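Local coordinates for protein succinyl-CoA ligase (ADP-forming) subunit alpha (Methanosaeta concilii, PDB 6HXI) that binds coenzyme A and combines a CoA-ligase region with a helical region related to citrate synthase in one long chain of an eight-chain assembly, at residues I483-I488 with E527-K532; L504-A509 with L536-D541. All coordinates share one frame; numbering follows the deposited sequence.

Contact 1 of 2, residues I483-I488 with E527-K532. With COA (coenzyme A), chain G.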
loop_
_atom_site.group_PDB
_atom_site.type_symbol
_atom_site.label_atom_id
_atom_site.label_comp_id
_atom_site.label_asym_id
_atom_site.label_seq_id
_atom_site.Cartn_x
_atom_site.Cartn_y
_atom_site.Cartn_z
ATOM N N ILE B 483 22.170 6.049 -22.816
ATOM C CA ILE B 483 21.717 6.118 -21.426
ATOM C C ILE B 483 22.257 7.369 -20.768
ATOM O O ILE B 483 23.481 7.536 -20.641
ATOM C CB ILE B 483 22.101 4.860 -20.555
ATOM C CG1 ILE B 483 21.928 3.493 -21.311
ATOM C CG2 ILE B 483 21.340 4.865 -19.223
ATOM C CD1 ILE B 483 20.510 2.918 -21.438
ATOM N N ASN B 484 21.351 8.218 -20.279
ATOM C CA ASN B 484 21.760 9.385 -19.528
ATOM C C ASN B 484 22.369 8.866 -18.248
ATOM O O ASN B 484 21.941 7.822 -17.740
ATOM C CB ASN B 484 20.566 10.264 -19.204
ATOM C CG ASN B 484 20.174 11.167 -20.327
ATOM O OD1 ASN B 484 20.865 11.289 -21.337
ATOM N ND2 ASN B 484 19.062 11.833 -20.167
ATOM N N ILE B 485 23.402 9.545 -17.759
ATOM C CA ILE B 485 24.070 9.097 -16.555
ATOM C C ILE B 485 23.175 9.368 -15.352
ATOM O O ILE B 485 22.813 10.527 -15.133
ATOM C CB ILE B 485 25.504 9.677 -16.375
ATOM C CG1 ILE B 485 26.419 9.274 -17.552
ATOM C CG2 ILE B 485 26.080 9.202 -15.037
ATOM C CD1 ILE B 485 27.679 10.160 -17.690
ATOM N N PRO B 486 22.803 8.312 -14.583
ATOM C CA PRO B 486 21.976 8.542 -13.388
ATOM C C PRO B 486 22.762 9.357 -12.357
ATOM O O PRO B 486 23.972 9.155 -12.213
ATOM C CB PRO B 486 21.633 7.129 -12.921
ATOM C CG PRO B 486 22.751 6.279 -13.414
ATOM C CD PRO B 486 23.195 6.892 -14.709
ATOM N N GLY B 487 22.098 10.333 -11.744
ATOM C CA GLY B 487 22.714 11.227 -10.776
ATOM C C GLY B 487 23.332 12.465 -11.391
ATOM O O GLY B 487 23.862 13.319 -10.682
ATOM N N ILE B 488 23.220 12.588 -12.727
ATOM C CA ILE B 488 23.737 13.719 -13.497
ATOM C C ILE B 488 22.579 14.457 -14.127
ATOM O O ILE B 488 21.754 13.819 -14.780
ATOM C CB ILE B 488 24.810 13.277 -14.569
ATOM C CG1 ILE B 488 26.156 12.878 -13.924
ATOM C CG2 ILE B 488 25.035 14.365 -15.694
ATOM C CD1 ILE B 488 27.077 14.079 -13.308
ATOM N N GLU B 527 32.922 17.199 -14.462
ATOM C CA GLU B 527 33.679 18.202 -15.217
ATOM C C GLU B 527 33.470 17.985 -16.692
ATOM O O GLU B 527 33.274 18.953 -17.424
ATOM C CB GLU B 527 35.172 18.174 -14.878
ATOM C CG GLU B 527 35.485 18.846 -13.559
ATOM C CD GLU B 527 36.967 18.941 -13.268
ATOM O OE1 GLU B 527 37.514 18.026 -12.610
ATOM O OE2 GLU B 527 37.580 19.948 -13.691
ATOM N N LEU B 528 33.418 16.707 -17.112
ATOM C CA LEU B 528 33.145 16.321 -18.498
ATOM C C LEU B 528 31.697 16.618 -18.943
ATOM O O LEU B 528 31.503 17.113 -20.051
ATOM C CB LEU B 528 33.492 14.843 -18.711
ATOM C CG LEU B 528 34.978 14.526 -18.584
ATOM C CD1 LEU B 528 35.178 13.088 -18.395
ATOM C CD2 LEU B 528 35.750 14.991 -19.826
ATOM N N THR B 529 30.682 16.294 -18.097
ATOM C CA THR B 529 29.286 16.519 -18.446
ATOM C C THR B 529 28.975 18.017 -18.464
ATOM O O THR B 529 28.316 18.468 -19.407
ATOM C CB THR B 529 28.314 15.676 -17.600
ATOM O OG1 THR B 529 28.418 16.019 -16.221
ATOM C CG2 THR B 529 28.508 14.186 -17.790
ATOM N N THR B 530 29.498 18.803 -17.487
ATOM C CA THR B 530 29.264 20.259 -17.452
ATOM C C THR B 530 29.981 20.982 -18.623
ATOM O O THR B 530 29.556 22.070 -19.006
ATOM C CB THR B 530 29.561 20.881 -16.072
ATOM O OG1 THR B 530 30.916 20.659 -15.707
ATOM C CG2 THR B 530 28.629 20.358 -14.977
ATOM N N ALA B 531 31.013 20.352 -19.229
ATOM C CA ALA B 531 31.720 20.868 -20.422
ATOM C C ALA B 531 30.806 20.782 -21.681
ATOM O O ALA B 531 31.112 21.394 -22.706
ATOM C CB ALA B 531 33.002 20.087 -20.651
ATOM N N LYS B 532 29.684 20.026 -21.594
ATOM C CA LYS B 532 28.708 19.888 -22.675
ATOM C C LYS B 532 27.562 20.879 -22.469
ATOM O O LYS B 532 27.210 21.630 -23.384
ATOM C CB LYS B 532 28.166 18.447 -22.765
ATOM C CG LYS B 532 29.233 17.367 -22.956
ATOM C CD LYS B 532 28.588 16.026 -23.326
ATOM C CE LYS B 532 29.600 14.953 -23.595
ATOM N NZ LYS B 532 28.958 13.724 -24.138
HETATM N N1A COA G . 24.155 12.359 -18.504
HETATM C C2A COA G . 25.118 12.429 -19.429
HETATM N N3A COA G . 25.158 13.173 -20.543
HETATM C C4A COA G . 24.019 13.865 -20.702
HETATM C C5A COA G . 22.937 13.887 -19.839
HETATM C C6A COA G . 23.042 13.113 -18.666
HETATM N N6A COA G . 22.125 13.112 -17.701
HETATM N N7A COA G . 21.899 14.634 -20.374
HETATM C C8A COA G . 22.371 15.050 -21.521
HETATM N N9A COA G . 23.646 14.620 -21.791
HETATM C C1B COA G . 24.439 14.872 -22.993
HETATM C C2B COA G . 23.796 14.450 -24.307
HETATM O O2B COA G . 23.974 13.051 -24.545
HETATM C C3B COA G . 24.589 15.313 -25.293
HETATM O O3B COA G . 25.888 14.751 -25.580
HETATM P P3B COA G . 26.689 15.018 -26.934
HETATM O O7A COA G . 26.773 16.498 -27.105
HETATM O O8A COA G . 28.009 14.359 -26.756
HETATM O O9A COA G . 25.900 14.292 -28.038
HETATM C C4B COA G . 24.909 16.586 -24.499
HETATM O O4B COA G . 24.675 16.261 -23.113
HETATM C C5B COA G . 24.117 17.808 -24.889
HETATM O O5B COA G . 22.741 17.410 -25.038
HETATM P P1A COA G . 21.821 17.961 -26.271
HETATM O O1A COA G . 20.363 17.770 -26.071
HETATM O O2A COA G . 22.315 17.463 -27.621
HETATM O O3A COA G . 22.234 19.492 -26.090
HETATM P P2A COA G . 21.811 20.948 -26.573
HETATM O O4A COA G . 20.801 21.504 -25.652
HETATM O O5A COA G . 23.084 21.762 -26.529
HETATM O O6A COA G . 21.234 20.811 -28.082
HETATM C CBP COA G . 21.632 22.051 -30.145
HETATM C CCP COA G . 22.083 20.898 -29.241
HETATM C CDP COA G . 22.547 22.078 -31.377
HETATM C CEP COA G . 20.171 21.869 -30.600
HETATM C CAP COA G . 21.758 23.381 -29.351
HETATM O OAP COA G . 23.002 23.462 -28.678
HETATM C C9P COA G . 21.523 24.668 -30.131
HETATM O O9P COA G . 20.372 25.052 -30.352
HETATM N N8P COA G . 22.614 25.338 -30.535
HETATM C C7P COA G . 22.547 26.529 -31.371
HETATM C C6P COA G . 23.166 26.295 -32.722
HETATM C C5P COA G . 23.197 27.550 -33.563
HETATM O O5P COA G . 23.273 28.660 -33.038
HETATM N N4P COA G . 23.111 27.379 -34.882
HETATM C C3P COA G . 23.019 28.489 -35.821
HETATM C C2P COA G . 21.612 29.038 -35.943
HETATM S S1P COA G . 21.680 30.249 -37.292
#
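T529 presents its side chain to two isoleucines, I485 and I488, and all of the apolar contact runs through it. The CG2 methyl of T529 lies 4.1 Å from I485 CD1, while T529 CB sits 4.0 Å from I488 CG2. The hydroxyl joins in through I488 CD1, which comes within 3.7 Å of T529 OG1. With OG1 set between the backbone N and the carbonyl carbon (chi1 62°), CG2 is left to face I485; the buried hydroxyl itself is hydrogen-bonded to L536 O.

The isoleucines are brought together by a type II beta turn from I485 to I488, closed by I488 N to I485 O. G487 takes its third position with a positive phi of 89°, a backbone shape suited to glycine. This turn belongs to the loop between helices 471-480 and 500-512, and T529 comes from helix 517-530.

Contacts to coenzyme A adjoin the same place. I485 N stands 3.0 Å from adenine N1A, and I488 O is 3.0 Å from N6A of the same base. N484 lies across one face of the base, its OD1 3.6 Å from C5A. I488 CG2 approaches from the other side, above the N1A and N6A edge, 3.6 Å from N1A. Three residues on from T529, the extended K532 chain carries NZ to the 3'-phosphate, with a 2.9 Å hydrogen bond to O8A.

Contact 2 of 2, residues L504-A509 with L536-D541; sequences LLISYA and LILNVD. With COA (coenzyme A), chain G.
At the N-terminus of helix 540-555, in the helical region related to citrate synthase, V540, in the first turn, and L538, two residues before it, pack against L505 and I506 of helix 500-512. Both links are apolar and buried, one methyl group against another. L505 CD1 meets V540 CG1 at 4.1 Å, the two side chains crossing at about a right angle. V540 CG1 stands opposite the backbone N of its own residue (chi1 -169°), and this branch, not CG2, does the touching. The next residue of helix 500-512, I506, sends CD1 to L538 CD2 at 4.2 Å.

N539, between the two contacting residues, is the N-cap of helix 540-555: its OD1 accepts a hydrogen bond from G542 N, while ND2 is given to G489 O. Both ends of the amide are thereby engaged, which would fix its rotation. L538 N donates to OE2 of E526.

At the far end of this loop L536 turns to coenzyme A. Its CD1 is 3.4 Å from the ribose oxygen O4B, and its CD2 lies over a face of the adenine, 3.6 Å from C5A.

Helix 540-555 continues the packing with C543 and I544 against L505; helix 517-530 adds L519 and L523 against I506, and I411 of helix 399-412 touches both L505 and V540.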
loop_
_atom_site.group_PDB
_atom_site.type_symbol
_atom_site.label_atom_id
_atom_site.label_comp_id
_atom_site.label_asym_id
_atom_site.label_seq_id
_atom_site.Cartn_x
_atom_site.Cartn_y
_atom_site.Cartn_z
ATOM N N LEU B 504 25.604 20.973 0.352
ATOM C CA LEU B 504 25.559 20.623 1.773
ATOM C C LEU B 504 26.119 19.196 2.000
ATOM O O LEU B 504 26.935 19.009 2.888
ATOM C CB LEU B 504 24.118 20.743 2.309
ATOM C CG LEU B 504 23.659 22.192 2.574
ATOM C CD1 LEU B 504 22.163 22.399 2.201
ATOM C CD2 LEU B 504 23.957 22.610 4.014
ATOM N N LEU B 505 25.742 18.238 1.129
ATOM C CA LEU B 505 26.178 16.829 1.168
ATOM C C LEU B 505 27.634 16.661 0.827
ATOM O O LEU B 505 28.369 16.008 1.564
ATOM C CB LEU B 505 25.303 15.953 0.264
ATOM C CG LEU B 505 23.887 15.684 0.704
ATOM C CD1 LEU B 505 23.063 15.162 -0.434
ATOM C CD2 LEU B 505 23.827 14.710 1.886
ATOM N N ILE B 506 28.074 17.281 -0.252
ATOM C CA ILE B 506 29.471 17.245 -0.662
ATOM C C ILE B 506 30.390 17.962 0.333
ATOM O O ILE B 506 31.504 17.460 0.590
ATOM C CB ILE B 506 29.623 17.821 -2.087
ATOM C CG1 ILE B 506 29.085 16.837 -3.145
ATOM C CG2 ILE B 506 31.077 18.253 -2.347
ATOM C CD1 ILE B 506 29.390 17.284 -4.656
ATOM N N SER B 507 29.983 19.142 0.850
ATOM C CA SER B 507 30.870 19.865 1.782
ATOM C C SER B 507 31.095 19.032 3.074
ATOM O O SER B 507 32.232 18.824 3.496
ATOM C CB SER B 507 30.401 21.301 2.040
ATOM O OG SER B 507 29.046 21.381 2.451
ATOM N N TYR B 508 30.032 18.432 3.583
ATOM C CA TYR B 508 30.133 17.531 4.729
ATOM C C TYR B 508 31.093 16.320 4.485
ATOM O O TYR B 508 31.897 16.014 5.353
ATOM C CB TYR B 508 28.723 17.077 5.179
ATOM C CG TYR B 508 28.753 16.185 6.404
ATOM C CD1 TYR B 508 28.749 16.731 7.684
ATOM C CD2 TYR B 508 28.950 14.811 6.285
ATOM C CE1 TYR B 508 28.903 15.931 8.816
ATOM C CE2 TYR B 508 29.093 13.996 7.412
ATOM C CZ TYR B 508 29.032 14.557 8.673
ATOM O OH TYR B 508 29.181 13.777 9.781
ATOM N N ALA B 509 30.969 15.611 3.368
ATOM C CA ALA B 509 31.806 14.444 3.071
ATOM C C ALA B 509 33.251 14.824 2.878
ATOM O O ALA B 509 34.145 14.161 3.416
ATOM C CB ALA B 509 31.271 13.714 1.853
ATOM N N LEU B 536 24.446 19.989 -16.395
ATOM C CA LEU B 536 24.725 18.545 -16.245
ATOM C C LEU B 536 25.579 18.335 -14.998
ATOM O O LEU B 536 26.686 17.778 -15.048
ATOM C CB LEU B 536 25.346 17.928 -17.520
ATOM C CG LEU B 536 24.446 17.871 -18.761
ATOM C CD1 LEU B 536 25.140 17.171 -19.895
ATOM C CD2 LEU B 536 23.112 17.250 -18.460
ATOM N N ILE B 537 25.061 18.848 -13.881
ATOM C CA ILE B 537 25.750 18.819 -12.595
ATOM C C ILE B 537 25.414 17.528 -11.910
ATOM O O ILE B 537 24.474 16.837 -12.300
ATOM C CB ILE B 537 25.447 20.086 -11.699
ATOM C CG1 ILE B 537 23.926 20.297 -11.460
ATOM C CG2 ILE B 537 26.070 21.350 -12.295
ATOM C CD1 ILE B 537 23.535 20.866 -10.052
ATOM N N LEU B 538 26.175 17.207 -10.881
ATOM C CA LEU B 538 25.924 16.050 -10.046
ATOM C C LEU B 538 24.717 16.477 -9.201
ATOM O O LEU B 538 24.787 17.484 -8.496
ATOM C CB LEU B 538 27.167 15.808 -9.186
ATOM C CG LEU B 538 27.345 14.457 -8.538
ATOM C CD1 LEU B 538 27.301 13.291 -9.574
ATOM C CD2 LEU B 538 28.631 14.445 -7.723
ATOM N N ASN B 539 23.572 15.823 -9.418
ATOM C CA ASN B 539 22.344 16.144 -8.712
ATOM C C ASN B 539 22.310 15.468 -7.296
ATOM O O ASN B 539 23.256 14.761 -6.931
ATOM C CB ASN B 539 21.114 15.814 -9.587
ATOM C CG ASN B 539 20.861 14.348 -9.849
ATOM O OD1 ASN B 539 21.023 13.491 -8.992
ATOM N ND2 ASN B 539 20.381 14.030 -11.031
ATOM N N VAL B 540 21.236 15.716 -6.514
ATOM C CA VAL B 540 21.053 15.216 -5.136
ATOM C C VAL B 540 21.072 13.695 -5.087
ATOM O O VAL B 540 21.744 13.146 -4.211
ATOM C CB VAL B 540 19.803 15.817 -4.400
ATOM C CG1 VAL B 540 19.818 15.483 -2.917
ATOM C CG2 VAL B 540 19.782 17.324 -4.548
ATOM N N ASP B 541 20.335 13.024 -6.004
ATOM C CA ASP B 541 20.267 11.574 -6.070
ATOM C C ASP B 541 21.621 10.937 -6.349
ATOM O O ASP B 541 21.961 9.955 -5.701
ATOM C CB ASP B 541 19.191 11.094 -7.061
ATOM C CG ASP B 541 17.774 11.340 -6.560
ATOM O OD1 ASP B 541 17.590 12.248 -5.717
ATOM O OD2 ASP B 541 16.849 10.637 -7.019
HETATM N N1A COA G . 24.155 12.359 -18.504
HETATM C C2A COA G . 25.118 12.429 -19.429
HETATM N N3A COA G . 25.158 13.173 -20.543
HETATM C C4A COA G . 24.019 13.865 -20.702
HETATM C C5A COA G . 22.937 13.887 -19.839
HETATM C C6A COA G . 23.042 13.113 -18.666
HETATM N N6A COA G . 22.125 13.112 -17.701
HETATM N N7A COA G . 21.899 14.634 -20.374
HETATM C C8A COA G . 22.371 15.050 -21.521
HETATM N N9A COA G . 23.646 14.620 -21.791
HETATM C C1B COA G . 24.439 14.872 -22.993
HETATM C C2B COA G . 23.796 14.450 -24.307
HETATM O O2B COA G . 23.974 13.051 -24.545
HETATM C C3B COA G . 24.589 15.313 -25.293
HETATM O O3B COA G . 25.888 14.751 -25.580
HETATM P P3B COA G . 26.689 15.018 -26.934
HETATM O O7A COA G . 26.773 16.498 -27.105
HETATM O O8A COA G . 28.009 14.359 -26.756
HETATM O O9A COA G . 25.900 14.292 -28.038
HETATM C C4B COA G . 24.909 16.586 -24.499
HETATM O O4B COA G . 24.675 16.261 -23.113
HETATM C C5B COA G . 24.117 17.808 -24.889
HETATM O O5B COA G . 22.741 17.410 -25.038
HETATM P P1A COA G . 21.821 17.961 -26.271
HETATM O O1A COA G . 20.363 17.770 -26.071
HETATM O O2A COA G . 22.315 17.463 -27.621
HETATM O O3A COA G . 22.234 19.492 -26.090
HETATM P P2A COA G . 21.811 20.948 -26.573
HETATM O O4A COA G . 20.801 21.504 -25.652
HETATM O O5A COA G . 23.084 21.762 -26.529
HETATM O O6A COA G . 21.234 20.811 -28.082
HETATM C CBP COA G . 21.632 22.051 -30.145
HETATM C CCP COA G . 22.083 20.898 -29.241
HETATM C CDP COA G . 22.547 22.078 -31.377
HETATM C CEP COA G . 20.171 21.869 -30.600
HETATM C CAP COA G . 21.758 23.381 -29.351
HETATM O OAP COA G . 23.002 23.462 -28.678
HETATM C C9P COA G . 21.523 24.668 -30.131
HETATM O O9P COA G . 20.372 25.052 -30.352
HETATM N N8P COA G . 22.614 25.338 -30.535
HETATM C C7P COA G . 22.547 26.529 -31.371
HETATM C C6P COA G . 23.166 26.295 -32.722
HETATM C C5P COA G . 23.197 27.550 -33.563
HETATM O O5P COA G . 23.273 28.660 -33.038
HETATM N N4P COA G . 23.111 27.379 -34.882
HETATM C C3P COA G . 23.019 28.489 -35.821
HETATM C C2P COA G . 21.612 29.038 -35.943
HETATM S S1P COA G . 21.680 30.249 -37.292
#

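The centres of the two contacts are about 14 Å apart, and the loop around 536-539 is what couples them. The hydrogen bond between T529 OG1 and L536 O, 2.7 Å long, is one join; G487 O lies 2.8 Å from N539 N, probably another, so both partners in contact 1 are tied to the same loop. The ligand completes the connection: the adenine of coenzyme A is sandwiched between N484 of contact 1 and L536 of contact 2. Contact 1 lines the pocket directly, whereas the L505, I506, L538 and V540 methyl groups of contact 2 do not touch the ligand. S89, R91 and S92 of the second subunit also bind coenzyme A, placing the site between subunits.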